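Local coordinates for protein thiosulfate reductase (Thermus thermophilus, PDB 2VPZ) that probably reduces polysulfide or thiosulfate, holding molybdenum through molybdopterin guanine dinucleotide cofactors and carrying a 4Fe-4S cluster, at residues C79-G84 / D213-Q218; E372-P377 / Y534-T539; G255-L260 / T341-A346. All coordinates share one frame; numbering follows the deposited sequence.

Contact 1. Residues C79-G84 / D213-Q218. With MGD (2-amino-5,6-dimercapto-7-methyl-3,7,8a,9-tetrahydro-8-oxa-1,3,9,10-tetraaza-anthracen-4-one guanosine dinucleotide), chain I; SF4 (iron/sulfur cluster), chain G.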
loop_
_atom_site.group_PDB
_atom_site.type_symbol
_atom_site.label_atom_id
_atom_site.label_comp_id
_atom_site.label_asym_id
_atom_site.label_seq_id
_atom_site.Cartn_x
_atom_site.Cartn_y
_atom_site.Cartn_z
ATOM N N CYS A 79 27.072 -7.783 -13.409
ATOM C CA CYS A 79 26.631 -8.354 -12.146
ATOM C C CYS A 79 27.631 -7.911 -11.054
ATOM O O CYS A 79 28.692 -7.365 -11.369
ATOM C CB CYS A 79 26.587 -9.908 -12.215
ATOM S SG CYS A 79 28.229 -10.804 -11.921
ATOM N N PRO A 80 27.306 -8.141 -9.753
ATOM C CA PRO A 80 28.191 -7.773 -8.628
ATOM C C PRO A 80 29.642 -8.325 -8.714
ATOM O O PRO A 80 30.625 -7.617 -8.439
ATOM C CB PRO A 80 27.430 -8.252 -7.384
ATOM C CG PRO A 80 26.506 -9.360 -7.920
ATOM C CD PRO A 80 26.136 -8.902 -9.302
ATOM N N ARG A 81 29.778 -9.595 -9.093
ATOM C CA ARG A 81 31.080 -10.258 -9.234
ATOM C C ARG A 81 31.958 -9.594 -10.300
ATOM O O ARG A 81 33.188 -9.529 -10.145
ATOM C CB ARG A 81 30.878 -11.760 -9.526
ATOM C CG ARG A 81 30.268 -12.490 -8.323
ATOM C CD ARG A 81 29.686 -13.873 -8.661
ATOM N NE ARG A 81 28.759 -13.882 -9.796
ATOM C CZ ARG A 81 28.952 -14.494 -10.963
ATOM N NH1 ARG A 81 30.058 -15.180 -11.187
ATOM N NH2 ARG A 81 28.031 -14.392 -11.921
ATOM N N GLY A 82 31.336 -9.097 -11.368
ATOM C CA GLY A 82 32.067 -8.420 -12.421
ATOM C C GLY A 82 32.596 -7.085 -11.922
ATOM O O GLY A 82 33.746 -6.700 -12.202
ATOM N N GLN A 83 31.773 -6.375 -11.145
ATOM C CA GLN A 83 32.139 -5.074 -10.566
ATOM C C GLN A 83 33.276 -5.149 -9.524
ATOM O O GLN A 83 34.146 -4.277 -9.497
ATOM C CB GLN A 83 30.925 -4.360 -9.938
ATOM C CG GLN A 83 29.777 -3.930 -10.892
ATOM C CD GLN A 83 30.073 -2.660 -11.710
ATOM O OE1 GLN A 83 29.272 -2.244 -12.552
ATOM N NE2 GLN A 83 31.236 -2.037 -11.457
ATOM N N GLY A 84 33.274 -6.176 -8.679
ATOM C CA GLY A 84 34.315 -6.328 -7.681
ATOM C C GLY A 84 35.540 -7.129 -8.086
ATOM O O GLY A 84 36.586 -7.070 -7.437
ATOM N N ASP A 213 22.260 -17.570 -8.908
ATOM C CA ASP A 213 23.195 -17.902 -10.027
ATOM C C ASP A 213 22.990 -16.564 -10.758
ATOM O O ASP A 213 21.884 -16.218 -11.205
ATOM C CB ASP A 213 22.696 -19.109 -10.879
ATOM C CG ASP A 213 22.941 -18.936 -12.414
ATOM O OD1 ASP A 213 23.784 -18.089 -12.829
ATOM O OD2 ASP A 213 22.294 -19.667 -13.185
ATOM N N THR A 214 24.074 -15.830 -10.900
ATOM C CA THR A 214 24.000 -14.488 -11.381
ATOM C C THR A 214 24.671 -14.124 -12.727
ATOM O O THR A 214 25.087 -12.965 -12.955
ATOM C CB THR A 214 24.410 -13.591 -10.135
ATOM O OG1 THR A 214 23.485 -12.539 -9.946
ATOM C CG2 THR A 214 25.840 -13.115 -10.219
ATOM N N HIS A 215 24.758 -15.139 -13.612
ATOM C CA HIS A 215 25.289 -15.034 -14.994
ATOM C C HIS A 215 24.531 -13.844 -15.595
ATOM O O HIS A 215 23.302 -13.826 -15.699
ATOM C CB HIS A 215 25.048 -16.355 -15.815
ATOM C CG HIS A 215 26.127 -17.374 -15.698
ATOM N ND1 HIS A 215 25.958 -18.705 -15.989
ATOM C CD2 HIS A 215 27.390 -17.250 -15.295
ATOM C CE1 HIS A 215 27.077 -19.358 -15.758
ATOM N NE2 HIS A 215 27.965 -18.488 -15.333
ATOM N N ASN A 216 25.330 -12.866 -15.995
ATOM C CA ASN A 216 24.821 -11.614 -16.533
ATOM C C ASN A 216 23.606 -11.614 -17.454
ATOM O O ASN A 216 22.476 -11.307 -17.030
ATOM C CB ASN A 216 25.935 -10.809 -17.197
ATOM C CG ASN A 216 25.603 -9.340 -17.345
ATOM O OD1 ASN A 216 24.458 -8.953 -17.105
ATOM N ND2 ASN A 216 26.593 -8.523 -17.725
ATOM N N THR A 217 23.831 -11.974 -18.709
ATOM C CA THR A 217 22.806 -11.956 -19.756
ATOM C C THR A 217 21.526 -12.721 -19.451
ATOM O O THR A 217 20.415 -12.278 -19.808
ATOM C CB THR A 217 23.339 -12.458 -21.148
ATOM O OG1 THR A 217 24.723 -12.191 -21.279
ATOM C CG2 THR A 217 22.561 -11.777 -22.299
ATOM N N GLN A 218 21.654 -13.872 -18.797
ATOM C CA GLN A 218 20.461 -14.636 -18.495
ATOM C C GLN A 218 19.651 -13.969 -17.354
ATOM O O GLN A 218 18.458 -14.199 -17.242
ATOM C CB GLN A 218 20.762 -16.129 -18.217
ATOM C CG GLN A 218 21.463 -16.488 -16.897
ATOM C CD GLN A 218 21.063 -17.882 -16.299
ATOM O OE1 GLN A 218 20.623 -18.801 -17.017
ATOM N NE2 GLN A 218 21.248 -18.033 -14.989
HETATM P PB MGD I . 21.109 -25.974 -9.922
HETATM O O1B MGD I . 21.903 -27.034 -9.265
HETATM O O2B MGD I . 20.184 -26.298 -10.982
HETATM O O3B MGD I . 22.336 -25.027 -10.317
HETATM O O3A MGD I . 23.786 -22.983 -10.763
HETATM P PA MGD I . 22.571 -23.813 -11.329
HETATM O O1A MGD I . 23.039 -24.213 -12.649
HETATM O O2A MGD I . 21.404 -22.946 -11.387
HETATM O "O5'" MGD I . 20.290 -25.185 -8.858
HETATM C "C5'" MGD I . 20.566 -24.962 -7.473
HETATM C "C4'" MGD I . 19.170 -25.157 -6.904
HETATM O "O4'" MGD I . 18.964 -26.546 -7.101
HETATM C "C3'" MGD I . 18.958 -24.932 -5.383
HETATM O "O3'" MGD I . 17.797 -24.098 -5.134
HETATM C "C2'" MGD I . 18.687 -26.340 -4.797
HETATM O "O2'" MGD I . 17.544 -26.277 -3.952
HETATM C "C1'" MGD I . 18.201 -27.093 -6.010
HETATM N N9 MGD I . 18.002 -28.565 -5.921
HETATM C C8 MGD I . 18.716 -29.443 -5.148
HETATM N N7 MGD I . 18.268 -30.722 -5.296
HETATM C C5 MGD I . 17.226 -30.664 -6.166
HETATM C C6 MGD I . 16.247 -31.636 -6.694
HETATM O O6 MGD I . 16.405 -32.822 -6.385
HETATM N N1 MGD I . 15.310 -31.219 -7.543
HETATM C C2 MGD I . 15.170 -29.908 -7.879
HETATM N N2 MGD I . 14.178 -29.522 -8.757
HETATM N N3 MGD I . 16.029 -28.944 -7.423
HETATM C C4 MGD I . 17.055 -29.250 -6.583
HETATM C C10 MGD I . 25.172 -23.241 -10.837
HETATM C C11 MGD I . 25.650 -22.406 -11.980
HETATM O O11 MGD I . 25.556 -21.027 -11.593
HETATM C C12 MGD I . 27.009 -22.865 -12.571
HETATM S S12 MGD I . 27.283 -24.464 -13.021
HETATM C C13 MGD I . 28.070 -22.005 -12.775
HETATM S S13 MGD I . 29.492 -22.548 -13.540
HETATM C C14 MGD I . 27.984 -20.560 -12.357
HETATM N N15 MGD I . 28.671 -20.208 -11.171
HETATM C C16 MGD I . 28.302 -19.115 -10.429
HETATM C C17 MGD I . 28.999 -18.637 -9.182
HETATM O O17 MGD I . 30.042 -19.231 -8.789
HETATM N N18 MGD I . 28.546 -17.507 -8.539
HETATM C C19 MGD I . 27.415 -16.913 -8.997
HETATM N N19 MGD I . 26.967 -15.886 -8.301
HETATM N N20 MGD I . 26.672 -17.284 -10.093
HETATM C C21 MGD I . 27.122 -18.342 -10.836
HETATM N N22 MGD I . 26.469 -18.793 -11.896
HETATM C C23 MGD I . 26.525 -20.151 -12.326
HETATM FE FE1 SF4 G . 30.065 -11.707 -16.478
HETATM FE FE2 SF4 G . 29.354 -11.497 -13.832
HETATM FE FE3 SF4 G . 30.788 -13.655 -14.749
HETATM FE FE4 SF4 G . 32.007 -11.212 -14.568
HETATM S S1 SF4 G . 31.183 -12.443 -12.807
HETATM S S2 SF4 G . 32.147 -12.700 -16.346
HETATM S S3 SF4 G . 30.267 -9.828 -15.119
HETATM S S4 SF4 G . 28.613 -13.098 -15.341
#
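Arg81 and Thr214 reach toward each other tip to tip, and the flat guanidinium of Arg81 sits as a plate between the iron-sulfur cluster and the pterin of one MGD. SF4 S1 lies over one face, toward the rim. Over the centre of the opposite face is MGD C19 of the pterin, 3.5 Å from Arg81 CZ. Thr214 meets the edge of the plate: its methyl CG2 is near the plane beside NE and NH2, and its carbonyl O takes a weak hydrogen bond from NH2 (Arg81 NH2 to Thr214 O 3.4 Å, 142°). A bend at chi3 (-51°) turns the Arg81 chain at NE, beside the Thr214 methyl. NH1 is held by Thr630 OG1. Cys79 turns its SG back to iron FE2 of SF4 at 2.3 Å, as one of the four cluster cysteines with Cys44, Cys47 and Cys51, while its CB lies 3.5 Å from Thr214 O. As N-cap of the helix, Cys79 also accepts a weak bond at SG from Gly82 N. The 213-218 segment grips the pterin: Thr214 N donates to MGD N20 (3.1 Å, 172°), and Asp213 OD1 accepts from MGD N22 at 2.9 Å and, in an Asx turn, from His215 N at 3.2 Å. The His215 ring lays one face over the pterin, with MGD N22 above its centre, and stacks with Trp49. One arginine between cluster and pterin is consistent with a place on the electron path. The contact joins the short helix 80-84, whose Gln83 touches strand 62-67, to the start of helix 216-227, which follows strand 202-206 of the four-stranded parallel sheet.

Contact 2. Residues E372-P377 / Y534-T539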
loop_
_atom_site.group_PDB
_atom_site.type_symbol
_atom_site.label_atom_id
_atom_site.label_comp_id
_atom_site.label_asym_id
_atom_site.label_seq_id
_atom_site.Cartn_x
_atom_site.Cartn_y
_atom_site.Cartn_z
ATOM N N GLU A 372 39.879 -18.226 -38.160
ATOM C CA GLU A 372 40.733 -19.306 -38.545
ATOM C C GLU A 372 41.901 -19.580 -37.592
ATOM O O GLU A 372 42.542 -18.648 -37.112
ATOM C CB GLU A 372 41.099 -19.005 -39.988
ATOM C CG GLU A 372 42.439 -19.327 -40.452
ATOM C CD GLU A 372 42.358 -19.741 -41.889
ATOM O OE1 GLU A 372 42.748 -18.944 -42.778
ATOM O OE2 GLU A 372 41.857 -20.869 -42.105
ATOM N N LYS A 373 42.138 -20.855 -37.273
ATOM C CA LYS A 373 43.213 -21.228 -36.351
ATOM C C LYS A 373 44.592 -20.784 -36.845
ATOM O O LYS A 373 44.771 -20.506 -38.030
ATOM C CB LYS A 373 43.194 -22.747 -36.049
ATOM C CG LYS A 373 42.099 -23.176 -35.052
ATOM C CD LYS A 373 41.940 -24.693 -34.946
ATOM C CE LYS A 373 43.110 -25.358 -34.193
ATOM N NZ LYS A 373 43.105 -25.175 -32.682
ATOM N N TYR A 374 45.552 -20.673 -35.935
ATOM C CA TYR A 374 46.907 -20.281 -36.299
ATOM C C TYR A 374 47.497 -21.568 -36.921
ATOM O O TYR A 374 47.420 -22.617 -36.270
ATOM C CB TYR A 374 47.672 -19.857 -35.048
ATOM C CG TYR A 374 49.057 -19.346 -35.331
ATOM C CD1 TYR A 374 49.333 -17.983 -35.322
ATOM C CD2 TYR A 374 50.103 -20.234 -35.601
ATOM C CE1 TYR A 374 50.625 -17.501 -35.566
ATOM C CE2 TYR A 374 51.412 -19.770 -35.853
ATOM C CZ TYR A 374 51.670 -18.397 -35.830
ATOM O OH TYR A 374 52.950 -17.905 -36.044
ATOM N N PRO A 375 48.110 -21.506 -38.154
ATOM C CA PRO A 375 48.698 -22.651 -38.883
ATOM C C PRO A 375 49.802 -23.473 -38.224
ATOM O O PRO A 375 50.907 -22.985 -37.968
ATOM C CB PRO A 375 49.176 -22.051 -40.213
ATOM C CG PRO A 375 48.647 -20.629 -40.217
ATOM C CD PRO A 375 48.608 -20.264 -38.751
ATOM N N LEU A 376 49.508 -24.747 -38.007
ATOM C CA LEU A 376 50.446 -25.610 -37.321
ATOM C C LEU A 376 50.350 -27.095 -37.709
ATOM O O LEU A 376 49.373 -27.529 -38.356
ATOM C CB LEU A 376 50.223 -25.488 -35.793
ATOM C CG LEU A 376 50.309 -24.213 -34.920
ATOM C CD1 LEU A 376 49.907 -24.564 -33.457
ATOM C CD2 LEU A 376 51.736 -23.616 -34.946
ATOM N N PRO A 377 51.397 -27.874 -37.356
ATOM C CA PRO A 377 51.379 -29.307 -37.660
ATOM C C PRO A 377 50.250 -29.937 -36.785
ATOM O O PRO A 377 49.925 -29.386 -35.716
ATOM C CB PRO A 377 52.747 -29.825 -37.193
ATOM C CG PRO A 377 53.621 -28.610 -36.960
ATOM C CD PRO A 377 52.735 -27.383 -36.992
ATOM N N TYR A 534 55.287 -26.357 -32.377
ATOM C CA TYR A 534 54.098 -25.820 -31.709
ATOM C C TYR A 534 54.835 -24.668 -30.839
ATOM O O TYR A 534 55.903 -24.885 -30.260
ATOM C CB TYR A 534 53.328 -26.906 -30.840
ATOM C CG TYR A 534 53.057 -28.302 -31.491
ATOM C CD1 TYR A 534 53.884 -29.385 -31.204
ATOM C CD2 TYR A 534 52.005 -28.531 -32.429
ATOM C CE1 TYR A 534 53.713 -30.645 -31.788
ATOM C CE2 TYR A 534 51.820 -29.808 -33.041
ATOM C CZ TYR A 534 52.685 -30.854 -32.707
ATOM O OH TYR A 534 52.551 -32.083 -33.308
ATOM N N PHE A 535 54.326 -23.427 -30.889
ATOM C CA PHE A 535 54.921 -22.219 -30.244
ATOM C C PHE A 535 55.923 -21.426 -31.065
ATOM O O PHE A 535 56.568 -20.520 -30.503
ATOM C CB PHE A 535 55.561 -22.605 -28.930
ATOM C CG PHE A 535 54.679 -23.189 -27.969
ATOM C CD1 PHE A 535 54.726 -24.534 -27.662
ATOM C CD2 PHE A 535 53.647 -22.407 -27.436
ATOM C CE1 PHE A 535 53.770 -25.120 -26.869
ATOM C CE2 PHE A 535 52.669 -22.957 -26.618
ATOM C CZ PHE A 535 52.724 -24.333 -26.338
ATOM N N PRO A 536 55.969 -21.658 -32.408
ATOM C CA PRO A 536 56.905 -20.917 -33.253
ATOM C C PRO A 536 56.867 -19.386 -33.085
ATOM O O PRO A 536 57.902 -18.761 -32.851
ATOM C CB PRO A 536 56.541 -21.378 -34.653
ATOM C CG PRO A 536 55.057 -21.374 -34.584
ATOM C CD PRO A 536 54.769 -21.995 -33.180
ATOM N N TRP A 537 55.683 -18.797 -33.228
ATOM C CA TRP A 537 55.468 -17.330 -33.050
ATOM C C TRP A 537 56.254 -16.799 -31.825
ATOM O O TRP A 537 56.217 -17.430 -30.770
ATOM C CB TRP A 537 53.966 -16.984 -32.860
ATOM C CG TRP A 537 53.214 -17.940 -31.942
ATOM C CD1 TRP A 537 52.632 -19.122 -32.298
ATOM C CD2 TRP A 537 52.981 -17.807 -30.513
ATOM N NE1 TRP A 537 52.065 -19.724 -31.207
ATOM C CE2 TRP A 537 52.259 -18.948 -30.100
ATOM C CE3 TRP A 537 53.311 -16.835 -29.547
ATOM C CZ2 TRP A 537 51.855 -19.156 -28.755
ATOM C CZ3 TRP A 537 52.911 -17.035 -28.196
ATOM C CH2 TRP A 537 52.192 -18.189 -27.827
ATOM N N LYS A 538 56.943 -15.658 -31.945
ATOM C CA LYS A 538 57.748 -15.074 -30.838
ATOM C C LYS A 538 56.982 -14.193 -29.862
ATOM O O LYS A 538 57.531 -13.695 -28.883
ATOM C CB LYS A 538 58.926 -14.243 -31.360
ATOM C CG LYS A 538 60.301 -14.862 -31.153
ATOM C CD LYS A 538 60.853 -15.401 -32.478
ATOM C CE LYS A 538 59.914 -16.432 -33.124
ATOM N NZ LYS A 538 60.559 -17.783 -33.248
ATOM N N THR A 539 55.712 -13.967 -30.137
ATOM C CA THR A 539 54.953 -13.123 -29.252
ATOM C C THR A 539 53.413 -13.273 -29.460
ATOM O O THR A 539 52.987 -13.673 -30.548
ATOM C CB THR A 539 55.483 -11.627 -29.428
ATOM O OG1 THR A 539 56.031 -11.152 -28.199
ATOM C CG2 THR A 539 54.393 -10.697 -29.932
#
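Tyr534 meets Pro377 first: the ring edge, at CE2, comes 3.3 Å from the backbone O of Pro377, while the phenol OH goes on to a hydrogen bond with Pro378 O. Pro536 follows, its ring pressed against two side chains. CD lies 3.9 Å from Leu376 CD2, and CG lies 4.2 Å from Tyr374 CE2. Trp537 then points its five-membered ring, edge first, at the face of Tyr374 in a T-shaped pair, the centroids 4.9 Å apart and the planes at 68°. The edge atom Trp537 CD1 stands 3.7 Å from Tyr374 CZ, off-centre over the ring. With CG anti to the backbone N (chi1 -176°), the Tyr374 ring starts out toward Trp537; its OH ends 3.5 Å from Trp537 CB. An alanine at Tyr374 would probably leave the edge of Trp537 without its T-shaped partner and open a gap beside Pro536 CG. Beyond, Lys538 NZ bonds back to Pro536 O. The two loops pack on three helices: Tyr374 and Trp537 meet Tyr543 of helix 540-551, Leu376 and Tyr534 lean on helix 149-160, and Trp537 touches Trp519 of helix 518-528.

Contact 3. Residues G255-L260 / T341-A346. With MGD (2-amino-5,6-dimercapto-7-methyl-3,7,8a,9-tetrahydro-8-oxa-1,3,9,10-tetraaza-anthracen-4-one guanosine dinucleotide), chain I.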
loop_
_atom_site.group_PDB
_atom_site.type_symbol
_atom_site.label_atom_id
_atom_site.label_comp_id
_atom_site.label_asym_id
_atom_site.label_seq_id
_atom_site.Cartn_x
_atom_site.Cartn_y
_atom_site.Cartn_z
ATOM N N GLY A 255 15.458 -35.573 -5.448
ATOM C CA GLY A 255 15.901 -36.690 -6.280
ATOM C C GLY A 255 14.797 -37.439 -6.967
ATOM O O GLY A 255 14.900 -38.624 -7.356
ATOM N N THR A 256 13.720 -36.712 -7.189
ATOM C CA THR A 256 12.487 -37.254 -7.705
ATOM C C THR A 256 11.909 -36.605 -9.003
ATOM O O THR A 256 10.799 -36.936 -9.442
ATOM C CB THR A 256 11.461 -37.185 -6.491
ATOM O OG1 THR A 256 11.054 -38.484 -6.115
ATOM C CG2 THR A 256 10.263 -36.288 -6.774
ATOM N N ASP A 257 12.703 -35.746 -9.641
ATOM C CA ASP A 257 12.332 -35.015 -10.857
ATOM C C ASP A 257 12.048 -35.816 -12.116
ATOM O O ASP A 257 11.262 -35.395 -12.979
ATOM C CB ASP A 257 13.389 -33.952 -11.177
ATOM C CG ASP A 257 13.661 -33.003 -10.019
ATOM O OD1 ASP A 257 13.174 -31.848 -10.067
ATOM O OD2 ASP A 257 14.327 -33.423 -9.064
ATOM N N THR A 258 12.683 -36.963 -12.253
ATOM C CA THR A 258 12.428 -37.743 -13.447
ATOM C C THR A 258 10.987 -38.325 -13.421
ATOM O O THR A 258 10.405 -38.524 -14.478
ATOM C CB THR A 258 13.479 -38.885 -13.652
ATOM O OG1 THR A 258 14.778 -38.416 -13.307
ATOM C CG2 THR A 258 13.480 -39.338 -15.133
ATOM N N ALA A 259 10.409 -38.557 -12.237
ATOM C CA ALA A 259 9.026 -39.081 -12.143
ATOM C C ALA A 259 7.974 -38.029 -12.568
ATOM O O ALA A 259 6.921 -38.362 -13.125
ATOM C CB ALA A 259 8.705 -39.596 -10.709
ATOM N N LEU A 260 8.284 -36.761 -12.262
ATOM C CA LEU A 260 7.455 -35.594 -12.590
ATOM C C LEU A 260 7.631 -35.342 -14.130
ATOM O O LEU A 260 6.656 -35.057 -14.849
ATOM C CB LEU A 260 7.845 -34.375 -11.710
ATOM C CG LEU A 260 7.096 -33.030 -11.606
ATOM C CD1 LEU A 260 7.876 -31.923 -12.332
ATOM C CD2 LEU A 260 5.659 -33.152 -12.151
ATOM N N THR A 341 21.765 -38.246 -16.552
ATOM C CA THR A 341 21.545 -38.133 -18.010
ATOM C C THR A 341 20.088 -38.495 -18.365
ATOM O O THR A 341 19.528 -37.949 -19.313
ATOM C CB THR A 341 22.564 -38.964 -18.869
ATOM O OG1 THR A 341 23.899 -38.652 -18.488
ATOM C CG2 THR A 341 22.401 -38.603 -20.359
ATOM N N TYR A 342 19.466 -39.384 -17.591
ATOM C CA TYR A 342 18.055 -39.717 -17.783
ATOM C C TYR A 342 17.141 -38.506 -17.507
ATOM O O TYR A 342 16.268 -38.195 -18.327
ATOM C CB TYR A 342 17.645 -40.888 -16.891
ATOM C CG TYR A 342 18.083 -42.234 -17.422
ATOM C CD1 TYR A 342 18.351 -43.291 -16.555
ATOM C CD2 TYR A 342 18.195 -42.464 -18.806
ATOM C CE1 TYR A 342 18.719 -44.556 -17.037
ATOM C CE2 TYR A 342 18.566 -43.733 -19.307
ATOM C CZ TYR A 342 18.826 -44.780 -18.409
ATOM O OH TYR A 342 19.177 -46.045 -18.842
ATOM N N ARG A 343 17.321 -37.821 -16.378
ATOM C CA ARG A 343 16.481 -36.652 -16.102
ATOM C C ARG A 343 16.589 -35.626 -17.254
ATOM O O ARG A 343 15.565 -35.161 -17.762
ATOM C CB ARG A 343 16.797 -35.963 -14.752
ATOM C CG ARG A 343 16.016 -34.637 -14.521
ATOM C CD ARG A 343 16.503 -33.855 -13.291
ATOM N NE ARG A 343 17.878 -33.376 -13.415
ATOM C CZ ARG A 343 18.965 -33.991 -12.952
ATOM N NH1 ARG A 343 18.852 -35.142 -12.311
ATOM N NH2 ARG A 343 20.177 -33.457 -13.126
ATOM N N VAL A 344 17.794 -35.286 -17.702
ATOM C CA VAL A 344 17.906 -34.328 -18.805
ATOM C C VAL A 344 17.247 -34.837 -20.119
ATOM O O VAL A 344 16.533 -34.079 -20.782
ATOM C CB VAL A 344 19.396 -33.865 -19.074
ATOM C CG1 VAL A 344 19.402 -32.667 -20.057
ATOM C CG2 VAL A 344 20.111 -33.487 -17.740
ATOM N N MET A 345 17.456 -36.102 -20.490
ATOM C CA MET A 345 16.841 -36.670 -21.706
ATOM C C MET A 345 15.300 -36.430 -21.708
ATOM O O MET A 345 14.728 -35.965 -22.714
ATOM C CB MET A 345 17.159 -38.180 -21.835
ATOM C CG MET A 345 18.545 -38.525 -22.397
ATOM S SD MET A 345 19.025 -40.234 -22.027
ATOM C CE MET A 345 17.599 -41.129 -22.624
ATOM N N ALA A 346 14.659 -36.726 -20.572
ATOM C CA ALA A 346 13.217 -36.555 -20.334
ATOM C C ALA A 346 12.712 -35.101 -20.467
ATOM O O ALA A 346 11.601 -34.857 -20.966
ATOM C CB ALA A 346 12.833 -37.103 -18.933
HETATM P PB MGD I . 21.109 -25.974 -9.922
HETATM O O1B MGD I . 21.903 -27.034 -9.265
HETATM O O2B MGD I . 20.184 -26.298 -10.982
HETATM O O3B MGD I . 22.336 -25.027 -10.317
HETATM O O3A MGD I . 23.786 -22.983 -10.763
HETATM P PA MGD I . 22.571 -23.813 -11.329
HETATM O O1A MGD I . 23.039 -24.213 -12.649
HETATM O O2A MGD I . 21.404 -22.946 -11.387
HETATM O "O5'" MGD I . 20.290 -25.185 -8.858
HETATM C "C5'" MGD I . 20.566 -24.962 -7.473
HETATM C "C4'" MGD I . 19.170 -25.157 -6.904
HETATM O "O4'" MGD I . 18.964 -26.546 -7.101
HETATM C "C3'" MGD I . 18.958 -24.932 -5.383
HETATM O "O3'" MGD I . 17.797 -24.098 -5.134
HETATM C "C2'" MGD I . 18.687 -26.340 -4.797
HETATM O "O2'" MGD I . 17.544 -26.277 -3.952
HETATM C "C1'" MGD I . 18.201 -27.093 -6.010
HETATM N N9 MGD I . 18.002 -28.565 -5.921
HETATM C C8 MGD I . 18.716 -29.443 -5.148
HETATM N N7 MGD I . 18.268 -30.722 -5.296
HETATM C C5 MGD I . 17.226 -30.664 -6.166
HETATM C C6 MGD I . 16.247 -31.636 -6.694
HETATM O O6 MGD I . 16.405 -32.822 -6.385
HETATM N N1 MGD I . 15.310 -31.219 -7.543
HETATM C C2 MGD I . 15.170 -29.908 -7.879
HETATM N N2 MGD I . 14.178 -29.522 -8.757
HETATM N N3 MGD I . 16.029 -28.944 -7.423
HETATM C C4 MGD I . 17.055 -29.250 -6.583
HETATM C C10 MGD I . 25.172 -23.241 -10.837
HETATM C C11 MGD I . 25.650 -22.406 -11.980
HETATM O O11 MGD I . 25.556 -21.027 -11.593
HETATM C C12 MGD I . 27.009 -22.865 -12.571
HETATM S S12 MGD I . 27.283 -24.464 -13.021
HETATM C C13 MGD I . 28.070 -22.005 -12.775
HETATM S S13 MGD I . 29.492 -22.548 -13.540
HETATM C C14 MGD I . 27.984 -20.560 -12.357
HETATM N N15 MGD I . 28.671 -20.208 -11.171
HETATM C C16 MGD I . 28.302 -19.115 -10.429
HETATM C C17 MGD I . 28.999 -18.637 -9.182
HETATM O O17 MGD I . 30.042 -19.231 -8.789
HETATM N N18 MGD I . 28.546 -17.507 -8.539
HETATM C C19 MGD I . 27.415 -16.913 -8.997
HETATM N N19 MGD I . 26.967 -15.886 -8.301
HETATM N N20 MGD I . 26.672 -17.284 -10.093
HETATM C C21 MGD I . 27.122 -18.342 -10.836
HETATM N N22 MGD I . 26.469 -18.793 -11.896
HETATM C C23 MGD I . 26.525 -20.151 -12.326
#
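Helix 257-270 and helix 341-354 come very close at Thr258 and Arg343, whose CA atoms are 5.0 Å apart. The side chains of these two cross at about a right angle. Thr258 OG1 lies 3.5 Å from Arg343 CB, and its CG2, anti to the backbone N, reaches the Ala346 methyl at 4.5 Å. One residue earlier, Asp257 CB packs on Arg343 CD at 3.8 Å. The Arg343 chain is extended through chi2 and bends at chi3, and its guanidinium is held by a salt bridge with Asp340, a bond to Asn334 O and a cation-pi contact with Trp336. Asp257 turns its carboxylate to the guanine of the MGD. CG lies beside the backbone N (chi1 -54°), and both oxygens are used: MGD N2 donates to Asp257 OD1 (2.9 Å, 153°) and MGD N1 donates to Asp257 OD2 (2.9 Å, 152°). Gly255 N completes the grip by donating to MGD O6 at 3.1 Å. The base edge is thus read at three positions, which would probably exclude adenine. A carboxylate paired with N1 and N2 is a familiar way of recognising guanine. Here it lies where the chain passes from strand 248-250 of a parallel sheet toward helix 257-270, in the manner of a Rossmann-like nucleotide-binding fold.

How the contacts relate
Followed from the N terminus, contact 1 closes first, over 128 intervening residues, and brings the cluster-bearing 79-84 segment to 213-218. Contact 3 then closes a loop of 80 residues, joining 255-260 to 341-346, and contact 2 closes last over 156 residues. They come in series; none nests in or crosses another. Contacts 1 and 3 belong to one system: both touch the same MGD, contact 1 at its pterin and contact 3 at its guanine, with their centres about 29 Å apart. Contact 2 lies away from the annotated sites, its centre about 45 Å from that of contact 3 across the chain's centre, and joins two loops that pack on helices 149-160, 518-528 and 540-551.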